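Local structure of glycoside hydrolase family 81 (Clostridium thermocellum, 6FOP) at residues A[474-479]-A[533-538]; A[588-593]-A[662-667]. The protein probably hydrolyses beta-1,3-glucans such as laminarin, as a family 81 glycoside hydrolase of the Clostridium thermocellum cellulosome. All coordinates share one frame; numbering follows the deposited sequence.

Interaction 1: residues A[474-479]-A[533-538]; sequences EGHSWA and NYWFDL
His-476 and Trp-535 meet in a T-shaped (edge-to-face) aromatic pair, which joins a short beta hairpin to the C-terminal end of helix 514-534 within the family 81 C-terminal domain. The hairpin pairs strands 470-471 and 476-477, and Gly-475 and His-476 together face Asp-471 in a G1 beta bulge, with Gly-475 at positive phi.

The benzene edge of the indole points at one face of the imidazole, the planes standing at 77° and the ring centroids 5.2 Å apart. Trp-535 CH2 lies over the rim of that face, 3.7 Å from His-476 ND1, while CZ3 leans toward CB and CG. With CG of His-476 set between its backbone N and carbonyl carbon (chi1 66°), the imidazole stands across the path of the indole. At the far end of the tryptophan, NE1 bonds to the backbone oxygen of Ala-492.

Hydrogen bonds hold the imidazole against rotation, because both its N-H groups are used. His-476 NE2 donates to Glu-474 OE1 at 2.7 Å, nearly in the ring plane but on the anti side of the carboxylate and well out of its plane. ND1 donates to Ser-477 O from above that carbonyl's plane. The carboxylate of Glu-474 also makes salt bridges with Lys-129 and Arg-285, so the group that grips NE2 is itself fixed from outside the hairpin.

Van der Waals contact adds a smaller second point. Tyr-534, whose hydroxyl bonds to His-266, swings its ring toward the turn of the hairpin, and there its CE2 comes to 3.9 Å from the carbonyl oxygen Glu-474 O.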
loop_
_atom_site.group_PDB
_atom_site.type_symbol
_atom_site.label_atom_id
_atom_site.label_comp_id
_atom_site.label_asym_id
_atom_site.label_seq_id
_atom_site.Cartn_x
_atom_site.Cartn_y
_atom_site.Cartn_z
ATOM N N GLU A 474 -3.417 4.431 -5.395
ATOM C CA GLU A 474 -1.975 4.339 -5.645
ATOM C C GLU A 474 -1.526 2.884 -5.790
ATOM O O GLU A 474 -0.440 2.649 -6.310
ATOM C CB GLU A 474 -1.144 5.034 -4.563
ATOM C CG GLU A 474 -1.275 6.545 -4.587
ATOM C CD GLU A 474 -0.033 7.323 -4.238
ATOM O OE1 GLU A 474 1.123 6.782 -4.224
ATOM O OE2 GLU A 474 -0.198 8.556 -4.033
ATOM N N GLY A 475 -2.327 1.944 -5.285
ATOM C CA GLY A 475 -2.011 0.525 -5.382
ATOM C C GLY A 475 -0.947 0.012 -4.449
ATOM O O GLY A 475 -0.395 -1.057 -4.697
ATOM N N HIS A 476 -0.636 0.764 -3.396
ATOM C CA HIS A 476 0.348 0.334 -2.434
ATOM C C HIS A 476 -0.054 0.836 -1.063
ATOM O O HIS A 476 -1.003 1.641 -0.945
ATOM C CB HIS A 476 1.760 0.831 -2.797
ATOM C CG HIS A 476 1.891 2.315 -2.728
ATOM N ND1 HIS A 476 2.109 2.987 -1.541
ATOM C CD2 HIS A 476 1.726 3.261 -3.683
ATOM C CE1 HIS A 476 2.056 4.291 -1.775
ATOM N NE2 HIS A 476 1.861 4.476 -3.066
ATOM N N SER A 477 0.705 0.471 -0.052
ATOM C CA SER A 477 0.458 0.852 1.299
ATOM C C SER A 477 1.214 2.082 1.758
ATOM O O SER A 477 2.180 2.530 1.101
ATOM C CB SER A 477 0.703 -0.342 2.203
ATOM O OG SER A 477 -0.130 -1.424 1.846
ATOM N N TRP A 478 0.771 2.611 2.896
ATOM C CA TRP A 478 1.360 3.782 3.504
ATOM C C TRP A 478 1.702 3.503 4.967
ATOM O O TRP A 478 0.908 2.906 5.721
ATOM C CB TRP A 478 0.406 4.955 3.466
ATOM C CG TRP A 478 0.114 5.552 2.119
ATOM C CD1 TRP A 478 -1.117 5.646 1.542
ATOM C CD2 TRP A 478 1.011 6.232 1.235
ATOM N NE1 TRP A 478 -1.050 6.306 0.344
ATOM C CE2 TRP A 478 0.241 6.683 0.131
ATOM C CE3 TRP A 478 2.389 6.461 1.225
ATOM C CZ2 TRP A 478 0.786 7.422 -0.895
ATOM C CZ3 TRP A 478 2.932 7.202 0.197
ATOM C CH2 TRP A 478 2.125 7.649 -0.871
ATOM N N ALA A 479 2.889 3.954 5.353
ATOM C CA ALA A 479 3.416 3.702 6.688
ATOM C C ALA A 479 2.980 4.686 7.750
ATOM O O ALA A 479 2.741 4.288 8.891
ATOM C CB ALA A 479 4.926 3.630 6.643
ATOM N N ASN A 533 6.553 -0.768 -10.490
ATOM C CA ASN A 533 6.662 0.570 -11.038
ATOM C C ASN A 533 7.412 1.567 -10.165
ATOM O O ASN A 533 8.431 2.131 -10.615
ATOM C CB ASN A 533 5.253 1.094 -11.359
ATOM C CG ASN A 533 4.685 0.423 -12.577
ATOM O OD1 ASN A 533 5.045 0.757 -13.707
ATOM N ND2 ASN A 533 3.798 -0.518 -12.369
ATOM N N TYR A 534 6.930 1.810 -8.952
ATOM C CA TYR A 534 7.359 2.994 -8.181
ATOM C C TYR A 534 8.598 2.736 -7.336
ATOM O O TYR A 534 9.266 3.667 -6.942
ATOM C CB TYR A 534 6.189 3.586 -7.362
ATOM C CG TYR A 534 4.941 3.697 -8.216
ATOM C CD1 TYR A 534 4.940 4.432 -9.406
ATOM C CD2 TYR A 534 3.797 3.009 -7.885
ATOM C CE1 TYR A 534 3.836 4.461 -10.236
ATOM C CE2 TYR A 534 2.685 3.014 -8.688
ATOM C CZ TYR A 534 2.696 3.741 -9.875
ATOM O OH TYR A 534 1.583 3.740 -10.700
ATOM N N TRP A 535 8.879 1.469 -7.032
ATOM C CA TRP A 535 10.124 1.099 -6.333
ATOM C C TRP A 535 11.223 0.585 -7.265
ATOM O O TRP A 535 12.374 0.996 -7.162
ATOM C CB TRP A 535 9.826 0.056 -5.226
ATOM C CG TRP A 535 9.293 0.625 -3.927
ATOM C CD1 TRP A 535 9.998 0.892 -2.835
ATOM C CD2 TRP A 535 7.928 1.037 -3.627
ATOM N NE1 TRP A 535 9.208 1.387 -1.833
ATOM C CE2 TRP A 535 7.921 1.487 -2.292
ATOM C CE3 TRP A 535 6.719 1.024 -4.332
ATOM C CZ2 TRP A 535 6.756 1.919 -1.651
ATOM C CZ3 TRP A 535 5.564 1.469 -3.694
ATOM C CH2 TRP A 535 5.602 1.937 -2.379
ATOM N N PHE A 536 10.859 -0.286 -8.205
ATOM C CA PHE A 536 11.858 -0.899 -9.084
ATOM C C PHE A 536 11.877 -0.372 -10.521
ATOM O O PHE A 536 12.836 -0.649 -11.243
ATOM C CB PHE A 536 11.667 -2.418 -9.140
ATOM C CG PHE A 536 11.801 -3.121 -7.814
ATOM C CD1 PHE A 536 12.818 -2.792 -6.939
ATOM C CD2 PHE A 536 10.926 -4.150 -7.451
ATOM C CE1 PHE A 536 12.952 -3.437 -5.716
ATOM C CE2 PHE A 536 11.074 -4.827 -6.232
ATOM C CZ PHE A 536 12.073 -4.444 -5.356
ATOM N N ASP A 537 10.822 0.361 -10.921
ATOM C CA ASP A 537 10.683 0.888 -12.299
ATOM C C ASP A 537 11.180 -0.132 -13.338
ATOM O O ASP A 537 12.070 0.139 -14.155
ATOM C CB ASP A 537 11.420 2.239 -12.453
ATOM C CG ASP A 537 11.127 2.947 -13.760
ATOM O OD1 ASP A 537 10.146 2.617 -14.429
ATOM O OD2 ASP A 537 11.899 3.895 -14.089
ATOM N N LEU A 538 10.566 -1.309 -13.322
ATOM C CA LEU A 538 10.965 -2.373 -14.247
ATOM C C LEU A 538 10.821 -2.006 -15.711
ATOM O O LEU A 538 11.584 -2.476 -16.545
ATOM C CB LEU A 538 10.198 -3.666 -13.965
ATOM C CG LEU A 538 10.367 -4.334 -12.611
ATOM C CD1 LEU A 538 9.645 -5.667 -12.639
ATOM C CD2 LEU A 538 11.831 -4.546 -12.288
#

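Interaction 2: residues A[588-593]-A[662-667]; sequences LGKDPN and PDFSVT
Phe-664 lies against the backbone and the first part of the side chain of Lys-590, a CH-pi contact between the turn leading into helix 592-606 and the loop that follows strand 661-662 at the edge of the C-terminal antiparallel sheet.

The tight part is at the ring. Lys-590 CG sits over its centre, 4.0 Å from the ring centroid and only 10° off the normal, while Lys-590 CA approaches Phe-664 CE2 to 3.5 Å. Placing CG of the lysine beside the backbone N (chi1 -82°) brings that methylene over the ring face, and the aliphatic chain then crosses the phenylalanine at about a right angle. His-303 adds an edge-to-face partner for the same ring.

Away from the ring the fit is looser. Pro-662 CG comes no closer than 4.5 Å to Gly-589 O, and the segments diverge toward partly exposed Asp-591 and exposed Ser-665. Here polar bonds shape each segment separately: Asp-591 is the N-cap of helix 592-606, its capping bond to Asn-593 N weak, and Asp-663 closes an Asx turn. In that turn Asp-663 OD1 accepts from both Ser-665 N, at 3.0 Å, and Ser-665 OG, at 2.7 Å.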
loop_
_atom_site.group_PDB
_atom_site.type_symbol
_atom_site.label_atom_id
_atom_site.label_comp_id
_atom_site.label_asym_id
_atom_site.label_seq_id
_atom_site.Cartn_x
_atom_site.Cartn_y
_atom_site.Cartn_z
ATOM N N LEU A 588 9.913 -10.695 -6.720
ATOM C CA LEU A 588 11.125 -9.893 -6.850
ATOM C C LEU A 588 11.897 -10.203 -8.126
ATOM O O LEU A 588 12.619 -9.352 -8.646
ATOM C CB LEU A 588 12.039 -10.150 -5.651
ATOM C CG LEU A 588 11.558 -9.624 -4.302
ATOM C CD1 LEU A 588 12.440 -10.131 -3.176
ATOM C CD2 LEU A 588 11.519 -8.086 -4.322
ATOM N N GLY A 589 11.751 -11.436 -8.591
ATOM C CA GLY A 589 12.434 -11.944 -9.764
ATOM C C GLY A 589 11.653 -11.927 -11.057
ATOM O O GLY A 589 12.036 -12.598 -12.011
ATOM N N LYS A 590 10.582 -11.122 -11.137
ATOM C CA LYS A 590 9.844 -10.992 -12.414
ATOM C C LYS A 590 10.747 -10.771 -13.612
ATOM O O LYS A 590 10.532 -11.341 -14.682
ATOM C CB LYS A 590 8.836 -9.848 -12.325
ATOM C CG LYS A 590 7.547 -10.211 -11.644
ATOM C CD LYS A 590 6.573 -9.059 -11.899
ATOM C CE LYS A 590 5.245 -9.258 -11.220
ATOM N NZ LYS A 590 4.349 -10.187 -11.963
ATOM N N ASP A 591 11.744 -9.914 -13.456
ATOM C CA ASP A 591 12.735 -9.684 -14.521
ATOM C C ASP A 591 14.100 -10.057 -13.952
ATOM O O ASP A 591 14.689 -9.285 -13.179
ATOM C CB ASP A 591 12.731 -8.231 -14.986
ATOM C CG ASP A 591 13.658 -7.982 -16.159
ATOM O OD1 ASP A 591 14.470 -8.865 -16.507
ATOM O OD2 ASP A 591 13.575 -6.866 -16.740
ATOM N N PRO A 592 14.621 -11.232 -14.323
ATOM C CA PRO A 592 15.962 -11.609 -13.811
ATOM C C PRO A 592 17.068 -10.622 -14.192
ATOM O O PRO A 592 18.012 -10.480 -13.431
ATOM C CB PRO A 592 16.234 -12.964 -14.424
ATOM C CG PRO A 592 14.993 -13.418 -15.016
ATOM C CD PRO A 592 13.997 -12.316 -15.099
ATOM N N ASN A 593 16.960 -9.963 -15.358
ATOM C CA ASN A 593 17.943 -8.951 -15.727
ATOM C C ASN A 593 17.916 -7.774 -14.760
ATOM O O ASN A 593 18.950 -7.170 -14.512
ATOM C CB ASN A 593 17.756 -8.493 -17.178
ATOM C CG ASN A 593 17.972 -9.622 -18.170
ATOM O OD1 ASN A 593 17.146 -9.867 -19.051
ATOM N ND2 ASN A 593 19.079 -10.321 -18.018
ATOM N N PRO A 662 11.762 -18.469 -10.988
ATOM C CA PRO A 662 10.307 -18.421 -11.156
ATOM C C PRO A 662 9.903 -18.093 -12.604
ATOM O O PRO A 662 10.473 -17.210 -13.226
ATOM C CB PRO A 662 9.857 -17.315 -10.202
ATOM C CG PRO A 662 11.082 -16.483 -9.999
ATOM C CD PRO A 662 12.236 -17.474 -10.013
ATOM N N ASP A 663 8.880 -18.764 -13.078
ATOM C CA ASP A 663 8.404 -18.626 -14.451
ATOM C C ASP A 663 7.009 -18.012 -14.395
ATOM O O ASP A 663 6.044 -18.670 -14.001
ATOM C CB ASP A 663 8.367 -19.991 -15.129
ATOM C CG ASP A 663 8.106 -19.913 -16.628
ATOM O OD1 ASP A 663 7.453 -18.946 -17.066
ATOM O OD2 ASP A 663 8.544 -20.825 -17.362
ATOM N N PHE A 664 6.926 -16.749 -14.793
ATOM C CA PHE A 664 5.687 -15.981 -14.738
ATOM C C PHE A 664 4.824 -16.113 -15.986
ATOM O O PHE A 664 3.813 -15.442 -16.108
ATOM C CB PHE A 664 6.039 -14.524 -14.472
ATOM C CG PHE A 664 6.679 -14.330 -13.141
ATOM C CD1 PHE A 664 5.898 -14.285 -11.994
ATOM C CD2 PHE A 664 8.062 -14.339 -13.012
ATOM C CE1 PHE A 664 6.482 -14.136 -10.743
ATOM C CE2 PHE A 664 8.630 -14.202 -11.781
ATOM C CZ PHE A 664 7.850 -14.101 -10.653
ATOM N N SER A 665 5.200 -16.987 -16.916
ATOM C CA SER A 665 4.451 -17.148 -18.156
ATOM C C SER A 665 3.387 -18.254 -18.071
ATOM O O SER A 665 2.725 -18.543 -19.073
ATOM C CB SER A 665 5.397 -17.424 -19.317
ATOM O OG SER A 665 5.934 -18.717 -19.244
ATOM N N VAL A 666 3.265 -18.879 -16.907
ATOM C CA VAL A 666 2.339 -19.996 -16.686
ATOM C C VAL A 666 1.529 -19.732 -15.434
ATOM O O VAL A 666 2.107 -19.447 -14.375
ATOM C CB VAL A 666 3.094 -21.320 -16.447
ATOM C CG1 VAL A 666 2.129 -22.507 -16.308
ATOM C CG2 VAL A 666 4.072 -21.587 -17.539
ATOM N N THR A 667 0.212 -19.914 -15.520
ATOM C CA THR A 667 -0.660 -19.814 -14.359
ATOM C C THR A 667 -1.384 -21.131 -14.099
ATOM O O THR A 667 -1.284 -22.067 -14.896
ATOM C CB THR A 667 -1.625 -18.636 -14.495
ATOM O OG1 THR A 667 -2.376 -18.776 -15.705
ATOM C CG2 THR A 667 -0.847 -17.313 -14.532
#

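In the fold
Burial and chemistry change together between these two contacts. Interaction 1 lies about 7 Å from the centre of the chain, where every touching residue is buried and the polar groups of the aromatic pair are met by protein partners. Interaction 2, about 22 Å from that centre, is partly buried and rests on aliphatic and aromatic surfaces, its polar bonds formed within each segment or with residues outside them, as Asp-663 does with Arg-682. Helix 514-534 is common ground: it leads into 533-538, and its Val-528 and Cys-532 also meet the side chain of Lys-590. The two interactions follow one another in sequence and touch through hydrophobic side chains, Phe-536 CE2 lying 3.8 Å from Leu-588 CD2.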